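PDB 5AOQ: preproptth from Bombyx mori, which acts as the insect brain neurohormone prothoracicotropic hormone, a cystine-knot peptide that binds the receptor tyrosine kinase Torso and times metamorphosis. Local coordinates for residues Y59-L64 with E88-S93. The protein carries 1 engineered substitution. Sequence-based numbering, arbitrary orientation.
Sequences YSITIL and ESHPVS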
ATOM      1  N   TYR D  59     -11.252 -13.789   0.580  1.00 39.52           N
ATOM      2  CA  TYR D  59     -10.589 -13.001   1.612  1.00 37.66           C
ATOM      3  C   TYR D  59     -10.384 -11.577   1.111  1.00 40.86           C
ATOM      4  O   TYR D  59      -9.890 -11.368   0.002  1.00 43.89           O
ATOM      5  CB  TYR D  59      -9.252 -13.630   2.003  1.00 35.61           C
ATOM      6  CG  TYR D  59      -8.506 -12.866   3.073  1.00 33.93           C
ATOM      7  CD1 TYR D  59      -8.737 -13.114   4.420  1.00 30.56           C
ATOM      8  CD2 TYR D  59      -7.569 -11.898   2.739  1.00 35.93           C
ATOM      9  CE1 TYR D  59      -8.059 -12.416   5.403  1.00 29.36           C
ATOM     10  CE2 TYR D  59      -6.885 -11.197   3.713  1.00 34.72           C
ATOM     11  CZ  TYR D  59      -7.133 -11.460   5.043  1.00 31.50           C
ATOM     12  OH  TYR D  59      -6.454 -10.764   6.016  1.00 30.61           O
ATOM     13  N   SER D  60     -10.772 -10.605   1.931  1.00 53.24           N
ATOM     14  CA  SER D  60     -10.699  -9.196   1.553  1.00 56.51           C
ATOM     15  C   SER D  60      -9.340  -8.585   1.871  1.00 56.43           C
ATOM     16  O   SER D  60      -8.901  -8.596   3.021  1.00 53.60           O
ATOM     17  CB  SER D  60     -11.798  -8.397   2.258  1.00 56.49           C
ATOM     18  OG  SER D  60     -13.083  -8.773   1.796  1.00 57.42           O
ATOM     19  N   ILE D  61      -8.685  -8.055   0.841  1.00 46.58           N
ATOM     20  CA  ILE D  61      -7.430  -7.327   1.006  1.00 47.21           C
ATOM     21  C   ILE D  61      -7.622  -5.878   0.570  1.00 51.16           C
ATOM     22  O   ILE D  61      -8.543  -5.568  -0.188  1.00 53.97           O
ATOM     23  CB  ILE D  61      -6.279  -7.964   0.201  1.00 47.70           C
ATOM     24  CG1 ILE D  61      -6.661  -8.089  -1.277  1.00 51.23           C
ATOM     25  CG2 ILE D  61      -5.930  -9.328   0.780  1.00 43.90           C
ATOM     26  CD1 ILE D  61      -5.514  -8.498  -2.177  1.00 52.46           C
ATOM     27  N   THR D  62      -6.751  -4.996   1.053  1.00 51.64           N
ATOM     28  CA  THR D  62      -6.855  -3.570   0.757  1.00 55.52           C
ATOM     29  C   THR D  62      -5.886  -3.149  -0.347  1.00 58.83           C
ATOM     30  O   THR D  62      -4.700  -3.478  -0.302  1.00 57.64           O
ATOM     31  CB  THR D  62      -6.579  -2.724   2.015  1.00 54.57           C
ATOM     32  OG1 THR D  62      -7.414  -3.171   3.090  1.00 51.30           O
ATOM     33  CG2 THR D  62      -6.851  -1.255   1.744  1.00 58.87           C
ATOM     34  N   ILE D  63      -6.407  -2.424  -1.335  1.00 68.82           N
ATOM     35  CA  ILE D  63      -5.594  -1.873  -2.420  1.00 72.55           C
ATOM     36  C   ILE D  63      -5.775  -0.358  -2.502  1.00 76.66           C
ATOM     37  O   ILE D  63      -6.855   0.157  -2.215  1.00 77.77           O
ATOM     38  CB  ILE D  63      -5.947  -2.522  -3.781  1.00 74.68           C
ATOM     39  CG1 ILE D  63      -5.464  -3.971  -3.816  1.00 71.25           C
ATOM     40  CG2 ILE D  63      -5.330  -1.750  -4.947  1.00 79.35           C
ATOM     41  CD1 ILE D  63      -6.519  -4.965  -3.432  1.00 68.56           C
ATOM     42  N   LEU D  64      -4.717   0.343  -2.904  1.00 73.45           N
ATOM     43  CA  LEU D  64      -4.741   1.801  -3.009  1.00 77.73           C
ATOM     44  C   LEU D  64      -4.865   2.255  -4.463  1.00 82.80           C
ATOM     45  O   LEU D  64      -4.214   1.701  -5.349  1.00 83.23           O
ATOM     46  CB  LEU D  64      -3.477   2.400  -2.388  1.00 77.39           C
ATOM     47  CG  LEU D  64      -3.227   2.116  -0.903  1.00 73.05           C
ATOM     48  CD1 LEU D  64      -1.938   2.775  -0.444  1.00 73.60           C
ATOM     49  CD2 LEU D  64      -4.390   2.585  -0.051  1.00 72.85           C
ATOM     50  N   GLU D  88      -9.306   0.668  -0.964  1.00 85.79           N
ATOM     51  CA  GLU D  88     -10.531  -0.072  -1.226  1.00 85.77           C
ATOM     52  C   GLU D  88     -10.323  -1.553  -0.953  1.00 86.67           C
ATOM     53  O   GLU D  88      -9.228  -2.089  -1.145  1.00 87.61           O
ATOM     54  CB  GLU D  88     -11.002   0.146  -2.666  1.00 85.97           C
ATOM     55  CG  GLU D  88     -10.028  -0.335  -3.731  1.00 87.08           C
ATOM     56  CD  GLU D  88     -10.601  -0.216  -5.131  1.00 87.52           C
ATOM     57  OE1 GLU D  88     -10.680   0.917  -5.649  1.00 87.04           O
ATOM     58  OE2 GLU D  88     -10.975  -1.257  -5.712  1.00 88.49           O
ATOM     59  N   SER D  89     -11.389  -2.203  -0.502  1.00 69.18           N
ATOM     60  CA  SER D  89     -11.365  -3.629  -0.213  1.00 69.99           C
ATOM     61  C   SER D  89     -11.415  -4.440  -1.500  1.00 71.01           C
ATOM     62  O   SER D  89     -11.992  -4.009  -2.498  1.00 70.94           O
ATOM     63  CB  SER D  89     -12.535  -4.009   0.696  1.00 69.45           C
ATOM     64  OG  SER D  89     -12.566  -5.406   0.926  1.00 70.23           O
ATOM     65  N   HIS D  90     -10.800  -5.617  -1.463  1.00 77.61           N
ATOM     66  CA  HIS D  90     -10.724  -6.490  -2.625  1.00 78.94           C
ATOM     67  C   HIS D  90     -10.796  -7.952  -2.196  1.00 79.89           C
ATOM     68  O   HIS D  90      -9.803  -8.513  -1.730  1.00 80.75           O
ATOM     69  CB  HIS D  90      -9.433  -6.226  -3.400  1.00 79.90           C
ATOM     70  CG  HIS D  90      -9.410  -6.834  -4.768  1.00 81.36           C
ATOM     71  ND1 HIS D  90     -10.414  -6.630  -5.690  1.00 81.30           N
ATOM     72  CD2 HIS D  90      -8.503  -7.638  -5.372  1.00 83.15           C
ATOM     73  CE1 HIS D  90     -10.127  -7.284  -6.801  1.00 82.99           C
ATOM     74  NE2 HIS D  90      -8.972  -7.903  -6.635  1.00 84.14           N
ATOM     75  N   PRO D  91     -11.981  -8.573  -2.333  1.00 64.69           N
ATOM     76  CA  PRO D  91     -12.079  -9.998  -2.012  1.00 65.67           C
ATOM     77  C   PRO D  91     -11.381 -10.851  -3.059  1.00 67.59           C
ATOM     78  O   PRO D  91     -11.522 -10.587  -4.254  1.00 68.17           O
ATOM     79  CB  PRO D  91     -13.586 -10.254  -2.003  1.00 65.12           C
ATOM     80  CG  PRO D  91     -14.142  -9.235  -2.926  1.00 64.67           C
ATOM     81  CD  PRO D  91     -13.278  -8.018  -2.763  1.00 63.90           C
ATOM     82  N   VAL D  92     -10.627 -11.851  -2.613  1.00 68.76           N
ATOM     83  CA  VAL D  92      -9.935 -12.748  -3.530  1.00 70.89           C
ATOM     84  C   VAL D  92      -9.930 -14.172  -2.983  1.00 72.03           C
ATOM     85  O   VAL D  92      -9.907 -14.383  -1.769  1.00 71.38           O
ATOM     86  CB  VAL D  92      -8.482 -12.271  -3.782  1.00 71.72           C
ATOM     87  CG1 VAL D  92      -7.670 -12.291  -2.489  1.00 71.52           C
ATOM     88  CG2 VAL D  92      -7.812 -13.115  -4.858  1.00 74.15           C
ATOM     89  N   SER D  93      -9.959 -15.146  -3.887  1.00 73.88           N
ATOM     90  CA  SER D  93      -9.859 -16.545  -3.500  1.00 75.30           C
ATOM     91  C   SER D  93      -8.503 -16.804  -2.864  1.00 76.33           C
ATOM     92  O   SER D  93      -7.472 -16.425  -3.417  1.00 77.36           O
ATOM     93  CB  SER D  93     -10.060 -17.462  -4.706  1.00 77.40           C
ATOM     94  OG  SER D  93     -10.009 -18.824  -4.319  1.00 78.82           O
TER
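Residues 59-64 and 88-93 run antiparallel, and the two short segments are strongly twisted, with an angle of 141° between their directions. Three hydrogen-bonded pairs hold them together. At one end Tyr-59 N gives to Val-92 O and Val-92 N returns to Tyr-59 O, both at 2.8 Å; at the other, Ile-63 and Glu-88 exchange the same two bonds, nearly along the C=O axes. In the middle Ile-61 N points almost straight at His-90 O (2.8 Å, 175°), whereas the return bond from His-90 N to Ile-61 O is bent and weak.

The well-packed face carries Tyr-59, Ile-61, Ile-63, Glu-88, His-90 and Val-92. Ile-61 holds CG1 between its own backbone N and carbonyl carbon (chi1 55°), so the chain runs beside His-90 and brings CD1 to the edge of the imidazole, while its CG2 meets the edge of the Tyr-59 ring in plane. Ile-63 crosses the histidine obliquely, and Val-92 CG1 lies 4.4 Å from Ile-61 CD1. Glu-88 lays its aliphatic CG 3.6 Å from Ile-63 O. These strands form the long hairpin of the cystine-knot hormone, and strand 35-39 packs on this face through Ile-35 and Thr-37. His-90 NE2 is hydrogen-bonded to Glu-24, which probably helps fix the ring's rotation. Tyr-59, with CG anti to N, swings its ring away from 88-93, and its OH bonds to Glu-36 O of the second subunit.

On the other face, Ser-60, Thr-62, Ser-89 and Pro-91 make a much looser, mostly polar layer. Ser-89 OG stands 3.4 Å from Ser-60 CB, and Pro-91, an exposed residue, approaches Ser-60 OG only to 4.1 Å through CB. Ser-60 also packs on Asn-199 of the Torso chain.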